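Local coordinates for lectin-like protein (PDB 5ZBT) that is of unknown function but has an ERGIC-53-like legume lectin domain, of a family generally associated with D-mannose binding, at residues V24-P36 with S221-G233. Sequence-based numbering, arbitrary orientation.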
ATOM      1  N   VAL A  24      17.469  -9.638 -13.226  1.00 37.72           N
ATOM      2  CA  VAL A  24      16.100  -9.981 -12.845  1.00 47.79           C
ATOM      3  C   VAL A  24      15.110  -9.148 -13.646  1.00 43.55           C
ATOM      4  O   VAL A  24      15.357  -7.972 -13.939  1.00 39.48           O
ATOM      5  CB  VAL A  24      15.851  -9.787 -11.332  1.00 38.09           C
ATOM      6  N   VAL A  25      13.978  -9.768 -13.980  1.00 41.22           N
ATOM      7  CA  VAL A  25      12.851  -9.095 -14.622  1.00 43.69           C
ATOM      8  C   VAL A  25      11.962  -8.526 -13.517  1.00 37.75           C
ATOM      9  O   VAL A  25      11.226  -9.262 -12.860  1.00 38.48           O
ATOM     10  CB  VAL A  25      12.069 -10.049 -15.526  1.00 41.88           C
ATOM     11  CG1 VAL A  25      10.931  -9.298 -16.220  1.00 30.78           C
ATOM     12  CG2 VAL A  25      13.005 -10.739 -16.536  1.00 35.30           C
ATOM     13  N   ASP A  26      12.015  -7.201 -13.332  1.00 40.61           N
ATOM     14  CA  ASP A  26      11.283  -6.490 -12.278  1.00 26.61           C
ATOM     15  C   ASP A  26       9.893  -6.117 -12.794  1.00 26.47           C
ATOM     16  O   ASP A  26       9.755  -5.240 -13.654  1.00 25.56           O
ATOM     17  CB  ASP A  26      12.074  -5.251 -11.857  1.00 20.28           C
ATOM     18  CG  ASP A  26      11.440  -4.479 -10.710  1.00 22.57           C
ATOM     19  OD1 ASP A  26      10.268  -4.737 -10.359  1.00 23.90           O
ATOM     20  OD2 ASP A  26      12.136  -3.596 -10.155  1.00 16.30           O
ATOM     21  N   VAL A  27       8.857  -6.757 -12.257  1.00 22.49           N
ATOM     22  CA  VAL A  27       7.495  -6.503 -12.704  1.00 20.52           C
ATOM     23  C   VAL A  27       6.693  -5.749 -11.649  1.00 21.85           C
ATOM     24  O   VAL A  27       5.460  -5.805 -11.652  1.00 19.20           O
ATOM     25  CB  VAL A  27       6.781  -7.804 -13.100  1.00 26.74           C
ATOM     26  CG1 VAL A  27       7.524  -8.509 -14.236  1.00 20.15           C
ATOM     27  CG2 VAL A  27       6.643  -8.704 -11.889  1.00 19.77           C
ATOM     28  N   LEU A  28       7.373  -5.047 -10.744  1.00 19.98           N
ATOM     29  CA  LEU A  28       6.723  -4.301  -9.675  1.00 17.96           C
ATOM     30  C   LEU A  28       7.067  -2.822  -9.675  1.00 17.74           C
ATOM     31  O   LEU A  28       6.202  -1.990  -9.396  1.00 18.68           O
ATOM     32  CB  LEU A  28       7.105  -4.898  -8.303  1.00 15.47           C
ATOM     33  CG  LEU A  28       6.857  -6.384  -8.069  1.00 15.75           C
ATOM     34  CD1 LEU A  28       7.263  -6.822  -6.658  1.00  9.67           C
ATOM     35  CD2 LEU A  28       5.394  -6.734  -8.340  1.00 11.83           C
ATOM     36  N   SER A  29       8.319  -2.476  -9.952  1.00 17.79           N
ATOM     37  CA  SER A  29       8.808  -1.135  -9.687  1.00 18.38           C
ATOM     38  C   SER A  29       8.298  -0.138 -10.710  1.00 17.74           C
ATOM     39  O   SER A  29       8.156  -0.460 -11.890  1.00 19.48           O
ATOM     40  CB  SER A  29      10.333  -1.111  -9.693  1.00 18.56           C
ATOM     41  OG  SER A  29      10.840  -1.871  -8.621  1.00 18.21           O
ATOM     42  N   PHE A  30       8.011   1.076 -10.241  1.00 16.43           N
ATOM     43  CA  PHE A  30       8.049   2.256 -11.095  1.00 15.20           C
ATOM     44  C   PHE A  30       8.763   3.358 -10.330  1.00 18.18           C
ATOM     45  O   PHE A  30       8.363   3.718  -9.217  1.00 19.95           O
ATOM     46  CB  PHE A  30       6.663   2.706 -11.567  1.00 18.05           C
ATOM     47  CG  PHE A  30       5.618   2.786 -10.491  1.00 15.72           C
ATOM     48  CD1 PHE A  30       4.860   1.667 -10.154  1.00 15.23           C
ATOM     49  CD2 PHE A  30       5.319   4.000  -9.891  1.00 15.12           C
ATOM     50  CE1 PHE A  30       3.868   1.746  -9.191  1.00 15.72           C
ATOM     51  CE2 PHE A  30       4.322   4.097  -8.930  1.00 13.94           C
ATOM     52  CZ  PHE A  30       3.598   2.967  -8.574  1.00 12.85           C
ATOM     53  N   ARG A  31       9.834   3.859 -10.917  1.00 21.56           N
ATOM     54  CA  ARG A  31      10.739   4.800 -10.285  1.00 27.87           C
ATOM     55  C   ARG A  31      10.593   6.174 -10.921  1.00 31.98           C
ATOM     56  O   ARG A  31       9.954   6.338 -11.965  1.00 28.87           O
ATOM     57  CB  ARG A  31      12.182   4.294 -10.392  1.00 32.03           C
ATOM     58  CG  ARG A  31      12.375   2.919  -9.751  1.00 31.04           C
ATOM     59  CD  ARG A  31      13.778   2.365  -9.954  1.00 39.89           C
ATOM     60  NE  ARG A  31      13.754   0.904 -10.036  1.00 52.81           N
ATOM     61  CZ  ARG A  31      13.498   0.221 -11.153  1.00 48.42           C
ATOM     62  NH1 ARG A  31      13.481  -1.108 -11.136  1.00 31.56           N
ATOM     63  NH2 ARG A  31      13.255   0.871 -12.289  1.00 45.62           N
ATOM     64  N   GLU A  32      11.201   7.178 -10.254  1.00 41.67           N
ATOM     65  CA  GLU A  32      11.243   8.576 -10.680  1.00 42.26           C
ATOM     66  C   GLU A  32      12.376   8.785 -11.677  1.00 47.14           C
ATOM     67  O   GLU A  32      13.514   8.380 -11.405  1.00 48.55           O
ATOM     68  CB  GLU A  32      11.437   9.500  -9.487  1.00 46.22           C
ATOM     69  CG  GLU A  32      10.254   9.560  -8.529  1.00 43.21           C
ATOM     70  CD  GLU A  32      10.222  10.862  -7.720  1.00 48.85           C
ATOM     71  OE1 GLU A  32      10.455  10.814  -6.482  1.00 50.31           O
ATOM     72  OE2 GLU A  32       9.971  11.934  -8.326  1.00 38.54           O
ATOM     73  N   PRO A  33      12.112   9.413 -12.835  1.00 51.12           N
ATOM     74  CA  PRO A  33      10.795   9.947 -13.206  1.00 47.96           C
ATOM     75  C   PRO A  33       9.844   8.867 -13.747  1.00 40.01           C
ATOM     76  O   PRO A  33      10.305   7.892 -14.350  1.00 37.49           O
ATOM     77  CB  PRO A  33      11.138  10.968 -14.293  1.00 47.95           C
ATOM     78  CG  PRO A  33      12.346  10.367 -14.976  1.00 48.49           C
ATOM     79  CD  PRO A  33      13.113   9.612 -13.902  1.00 49.30           C
ATOM     80  N   ILE A  34       8.540   9.046 -13.525  1.00 40.05           N
ATOM     81  CA  ILE A  34       7.557   8.048 -13.933  1.00 30.73           C
ATOM     82  C   ILE A  34       7.457   8.002 -15.448  1.00 32.27           C
ATOM     83  O   ILE A  34       7.193   9.020 -16.099  1.00 30.82           O
ATOM     84  CB  ILE A  34       6.179   8.355 -13.335  1.00 31.36           C
ATOM     85  CG1 ILE A  34       6.249   8.437 -11.806  1.00 30.47           C
ATOM     86  CG2 ILE A  34       5.190   7.284 -13.778  1.00 27.00           C
ATOM     87  CD1 ILE A  34       6.526   7.122 -11.146  1.00 33.96           C
ATOM     88  N   GLU A  35       7.613   6.815 -16.008  1.00 26.26           N
ATOM     89  CA  GLU A  35       7.428   6.590 -17.433  1.00 27.91           C
ATOM     90  C   GLU A  35       6.130   5.813 -17.618  1.00 29.18           C
ATOM     91  O   GLU A  35       6.015   4.675 -17.129  1.00 29.55           O
ATOM     92  CB  GLU A  35       8.635   5.840 -18.020  1.00 33.91           C
ATOM     93  CG  GLU A  35       8.380   4.806 -19.125  1.00 41.31           C
ATOM     94  CD  GLU A  35       9.632   3.992 -19.476  1.00 59.57           C
ATOM     95  OE1 GLU A  35       9.759   2.830 -19.003  1.00 55.62           O
ATOM     96  OE2 GLU A  35      10.507   4.525 -20.198  1.00 67.98           O
ATOM     97  N   PRO A  36       5.108   6.411 -18.247  1.00 29.31           N
ATOM     98  CA  PRO A  36       3.771   5.780 -18.232  1.00 26.93           C
ATOM     99  C   PRO A  36       3.716   4.347 -18.735  1.00 28.69           C
ATOM    100  O   PRO A  36       2.909   3.563 -18.215  1.00 30.00           O
ATOM    101  CB  PRO A  36       2.942   6.714 -19.124  1.00 23.55           C
ATOM    102  CG  PRO A  36       3.558   8.036 -18.922  1.00 18.30           C
ATOM    103  CD  PRO A  36       5.051   7.789 -18.771  1.00 23.39           C
ATOM    104  N   SER A 221      -6.558  13.827  -1.488  1.00 19.06           N
ATOM    105  CA  SER A 221      -6.148  13.160  -2.726  1.00 17.84           C
ATOM    106  C   SER A 221      -4.941  12.266  -2.449  1.00 18.99           C
ATOM    107  O   SER A 221      -3.919  12.735  -1.924  1.00 15.18           O
ATOM    108  CB  SER A 221      -5.822  14.181  -3.817  1.00 14.25           C
ATOM    109  OG  SER A 221      -5.419  13.527  -5.006  1.00 17.30           O
ATOM    110  N   TYR A 222      -5.056  10.983  -2.816  1.00 15.11           N
ATOM    111  CA  TYR A 222      -4.007   9.993  -2.588  1.00 15.65           C
ATOM    112  C   TYR A 222      -3.221   9.784  -3.868  1.00 15.96           C
ATOM    113  O   TYR A 222      -3.804   9.593  -4.943  1.00 14.52           O
ATOM    114  CB  TYR A 222      -4.583   8.667  -2.091  1.00 11.74           C
ATOM    115  CG  TYR A 222      -4.984   8.734  -0.630  1.00 14.46           C
ATOM    116  CD1 TYR A 222      -4.030   8.652   0.381  1.00 13.66           C
ATOM    117  CD2 TYR A 222      -6.315   8.911  -0.264  1.00 13.32           C
ATOM    118  CE1 TYR A 222      -4.395   8.739   1.723  1.00 16.09           C
ATOM    119  CE2 TYR A 222      -6.696   8.989   1.077  1.00 12.56           C
ATOM    120  CZ  TYR A 222      -5.734   8.908   2.053  1.00 12.48           C
ATOM    121  OH  TYR A 222      -6.119   8.991   3.351  1.00 14.40           O
ATOM    122  N   ARG A 223      -1.898   9.893  -3.767  1.00 13.20           N
ATOM    123  CA  ARG A 223      -1.054   9.770  -4.946  1.00 19.00           C
ATOM    124  C   ARG A 223       0.264   9.154  -4.511  1.00 17.89           C
ATOM    125  O   ARG A 223       0.647   9.217  -3.338  1.00 17.02           O
ATOM    126  CB  ARG A 223      -0.872  11.136  -5.647  1.00 24.31           C
ATOM    127  CG  ARG A 223      -2.148  11.988  -5.524  1.00 24.52           C
ATOM    128  CD  ARG A 223      -2.047  13.406  -5.846  1.00 24.55           C
ATOM    129  NE  ARG A 223      -0.935  14.054  -5.183  1.00 22.69           N
ATOM    130  CZ  ARG A 223      -0.414  15.173  -5.654  1.00 27.84           C
ATOM    131  NH1 ARG A 223      -0.949  15.702  -6.745  1.00 14.63           N
ATOM    132  NH2 ARG A 223       0.616  15.752  -5.054  1.00 36.87           N
ATOM    133  N   VAL A 224       0.946   8.532  -5.469  1.00 18.48           N
ATOM    134  CA  VAL A 224       2.141   7.742  -5.197  1.00 15.87           C
ATOM    135  C   VAL A 224       3.264   8.236  -6.104  1.00 17.43           C
ATOM    136  O   VAL A 224       3.096   8.307  -7.327  1.00 15.86           O
ATOM    137  CB  VAL A 224       1.861   6.240  -5.401  1.00 14.73           C
ATOM    138  CG1 VAL A 224       3.142   5.459  -5.523  1.00 17.77           C
ATOM    139  CG2 VAL A 224       1.030   5.726  -4.245  1.00 11.09           C
ATOM    140  N   GLN A 225       4.397   8.601  -5.501  1.00 12.81           N
ATOM    141  CA  GLN A 225       5.526   9.101  -6.275  1.00 20.31           C
ATOM    142  C   GLN A 225       6.298   7.986  -6.961  1.00 20.34           C
ATOM    143  O   GLN A 225       6.741   8.152  -8.101  1.00 21.52           O
ATOM    144  CB  GLN A 225       6.474   9.881  -5.378  1.00 24.90           C
ATOM    145  CG  GLN A 225       5.967  11.233  -5.009  1.00 34.05           C
ATOM    146  CD  GLN A 225       6.954  12.308  -5.368  1.00 42.45           C
ATOM    147  OE1 GLN A 225       7.939  12.521  -4.651  1.00 37.13           O
ATOM    148  NE2 GLN A 225       6.704  12.998  -6.490  1.00 37.12           N
ATOM    149  N   SER A 226       6.512   6.868  -6.272  1.00 19.52           N
ATOM    150  CA  SER A 226       7.341   5.794  -6.808  1.00 20.78           C
ATOM    151  C   SER A 226       7.151   4.544  -5.971  1.00 17.13           C
ATOM    152  O   SER A 226       6.724   4.598  -4.813  1.00 15.86           O
ATOM    153  CB  SER A 226       8.824   6.170  -6.825  1.00 18.31           C
ATOM    154  OG  SER A 226       9.258   6.452  -5.515  1.00 11.05           O
ATOM    155  N   LEU A 227       7.494   3.418  -6.581  1.00 15.39           N
ATOM    156  CA  LEU A 227       7.508   2.131  -5.908  1.00 14.01           C
ATOM    157  C   LEU A 227       8.777   1.412  -6.343  1.00 19.89           C
ATOM    158  O   LEU A 227       9.001   1.212  -7.547  1.00 14.29           O
ATOM    159  CB  LEU A 227       6.255   1.324  -6.249  1.00 11.84           C
ATOM    160  CG  LEU A 227       6.209  -0.106  -5.708  1.00 16.85           C
ATOM    161  CD1 LEU A 227       6.156  -0.143  -4.165  1.00 15.18           C
ATOM    162  CD2 LEU A 227       5.005  -0.801  -6.301  1.00 19.63           C
ATOM    163  N   HIS A 228       9.636   1.083  -5.375  1.00 19.65           N
ATOM    164  CA  HIS A 228      10.866   0.344  -5.636  1.00 16.84           C
ATOM    165  C   HIS A 228      10.755  -1.013  -4.976  1.00 15.58           C
ATOM    166  O   HIS A 228      10.396  -1.105  -3.797  1.00 13.26           O
ATOM    167  CB  HIS A 228      12.117   1.040  -5.082  1.00 15.61           C
ATOM    168  CG  HIS A 228      12.442   2.347  -5.726  1.00 23.16           C
ATOM    169  ND1 HIS A 228      11.708   3.494  -5.498  1.00 31.37           N
ATOM    170  CD2 HIS A 228      13.451   2.707  -6.554  1.00 30.00           C
ATOM    171  CE1 HIS A 228      12.230   4.494  -6.185  1.00 25.38           C
ATOM    172  NE2 HIS A 228      13.288   4.044  -6.833  1.00 33.32           N
ATOM    173  N   TYR A 229      11.076  -2.050  -5.732  1.00 16.51           N
ATOM    174  CA  TYR A 229      11.296  -3.382  -5.203  1.00 12.18           C
ATOM    175  C   TYR A 229      12.801  -3.627  -5.172  1.00 16.53           C
ATOM    176  O   TYR A 229      13.490  -3.389  -6.164  1.00 14.35           O
ATOM    177  CB  TYR A 229      10.574  -4.421  -6.062  1.00 15.42           C
ATOM    178  CG  TYR A 229      11.190  -5.792  -6.011  1.00 18.83           C
ATOM    179  CD1 TYR A 229      11.343  -6.455  -4.803  1.00 15.05           C
ATOM    180  CD2 TYR A 229      11.628  -6.429  -7.170  1.00 19.05           C
ATOM    181  CE1 TYR A 229      11.920  -7.714  -4.738  1.00 18.07           C
ATOM    182  CE2 TYR A 229      12.207  -7.694  -7.113  1.00 19.98           C
ATOM    183  CZ  TYR A 229      12.348  -8.332  -5.884  1.00 19.65           C
ATOM    184  OH  TYR A 229      12.920  -9.586  -5.783  1.00 18.11           O
ATOM    185  N   TYR A 230      13.314  -4.055  -4.020  1.00 18.69           N
ATOM    186  CA  TYR A 230      14.716  -4.410  -3.866  1.00 17.15           C
ATOM    187  C   TYR A 230      14.808  -5.816  -3.306  1.00 20.85           C
ATOM    188  O   TYR A 230      14.084  -6.169  -2.368  1.00 18.70           O
ATOM    189  CB  TYR A 230      15.466  -3.448  -2.943  1.00 18.20           C
ATOM    190  CG  TYR A 230      15.629  -2.065  -3.518  1.00 24.06           C
ATOM    191  CD1 TYR A 230      16.432  -1.844  -4.635  1.00 23.47           C
ATOM    192  CD2 TYR A 230      14.982  -0.973  -2.947  1.00 20.53           C
ATOM    193  CE1 TYR A 230      16.578  -0.569  -5.169  1.00 20.83           C
ATOM    194  CE2 TYR A 230      15.123   0.309  -3.476  1.00 21.16           C
ATOM    195  CZ  TYR A 230      15.916   0.499  -4.585  1.00 24.41           C
ATOM    196  OH  TYR A 230      16.053   1.764  -5.107  1.00 28.73           O
ATOM    197  N   GLU A 231      15.690  -6.616  -3.886  1.00 26.04           N
ATOM    198  CA  GLU A 231      16.047  -7.877  -3.264  1.00 26.17           C
ATOM    199  C   GLU A 231      16.941  -7.600  -2.060  1.00 27.98           C
ATOM    200  O   GLU A 231      17.893  -6.823  -2.150  1.00 29.10           O
ATOM    201  CB  GLU A 231      16.748  -8.776  -4.277  1.00 30.20           C
ATOM    202  CG  GLU A 231      17.342 -10.032  -3.668  1.00 38.69           C
ATOM    203  CD  GLU A 231      17.552 -11.135  -4.685  1.00 43.66           C
ATOM    204  OE1 GLU A 231      17.196 -10.931  -5.870  1.00 47.99           O
ATOM    205  OE2 GLU A 231      18.057 -12.213  -4.293  1.00 46.32           O
ATOM    206  N   VAL A 232      16.607  -8.192  -0.919  1.00 25.64           N
ATOM    207  CA  VAL A 232      17.436  -8.062   0.275  1.00 28.27           C
ATOM    208  C   VAL A 232      18.570  -9.073   0.187  1.00 34.29           C
ATOM    209  O   VAL A 232      18.335 -10.259  -0.069  1.00 37.54           O
ATOM    210  CB  VAL A 232      16.599  -8.275   1.544  1.00 29.61           C
ATOM    211  CG1 VAL A 232      17.489  -8.245   2.784  1.00 22.51           C
ATOM    212  CG2 VAL A 232      15.485  -7.219   1.629  1.00 22.08           C
ATOM    213  N   GLY A 233      19.798  -8.607   0.402  1.00 35.82           N
ATOM    214  CA  GLY A 233      21.002  -9.400   0.164  1.00 42.14           C
ATOM    215  C   GLY A 233      21.012 -10.870   0.560  1.00 47.18           C
ATOM    216  O   GLY A 233      21.125 -11.227   1.739  1.00 50.92           O
TER
HETATM  217  O   HOH W   1      11.412   8.199  -5.713  1.00 20.00           O
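Phe30 and Leu227 form a single antiparallel bridge, a hydrogen-bonded pair: Leu227 N gives a nearly straight bond to Phe30 O (2.8 Å), while the return bond from Phe30 N to Leu227 O is weak, bent to 130° at the hydrogen. Beyond it the irregular chain 24-36 replaces backbone with side chain, and Tyr229 N donates to Ser29 OG (2.9 Å). That hydroxyl in turn donates to the syn lone pair of Asp26 OD2, which also takes a salt bridge from Arg31 NH1. The other oxygen, Asp26 OD1, closes an Asx turn, accepting from Leu28 N nearly along its C-O axis and from Ser29 N above the carboxylate plane. One oxygen holds the turn, the other the serine that meets the strand. Phe30 has CG between its backbone N and carbonyl carbon (chi1 47°), which lays one ring face on Leu227 CB in a CH-pi contact, with Val224 CG1 at the ring edge. On the outer side Arg31 runs its aliphatic part over the His228 ring, Arg31 CG lying 3.3 Å from His228 NE2. A water links Glu32 OE1 to Ser226 OG. The loop lies along the part of strand 220-231 beyond its pairing with strand 56-59, on the edge away from strand 80-90; helix 36-42 packs on Phe30 and Ile34 through Val39, and Leu28 and Leu227 meet Leu208 of strand 207-213 between the two sheets of the lectin sandwich.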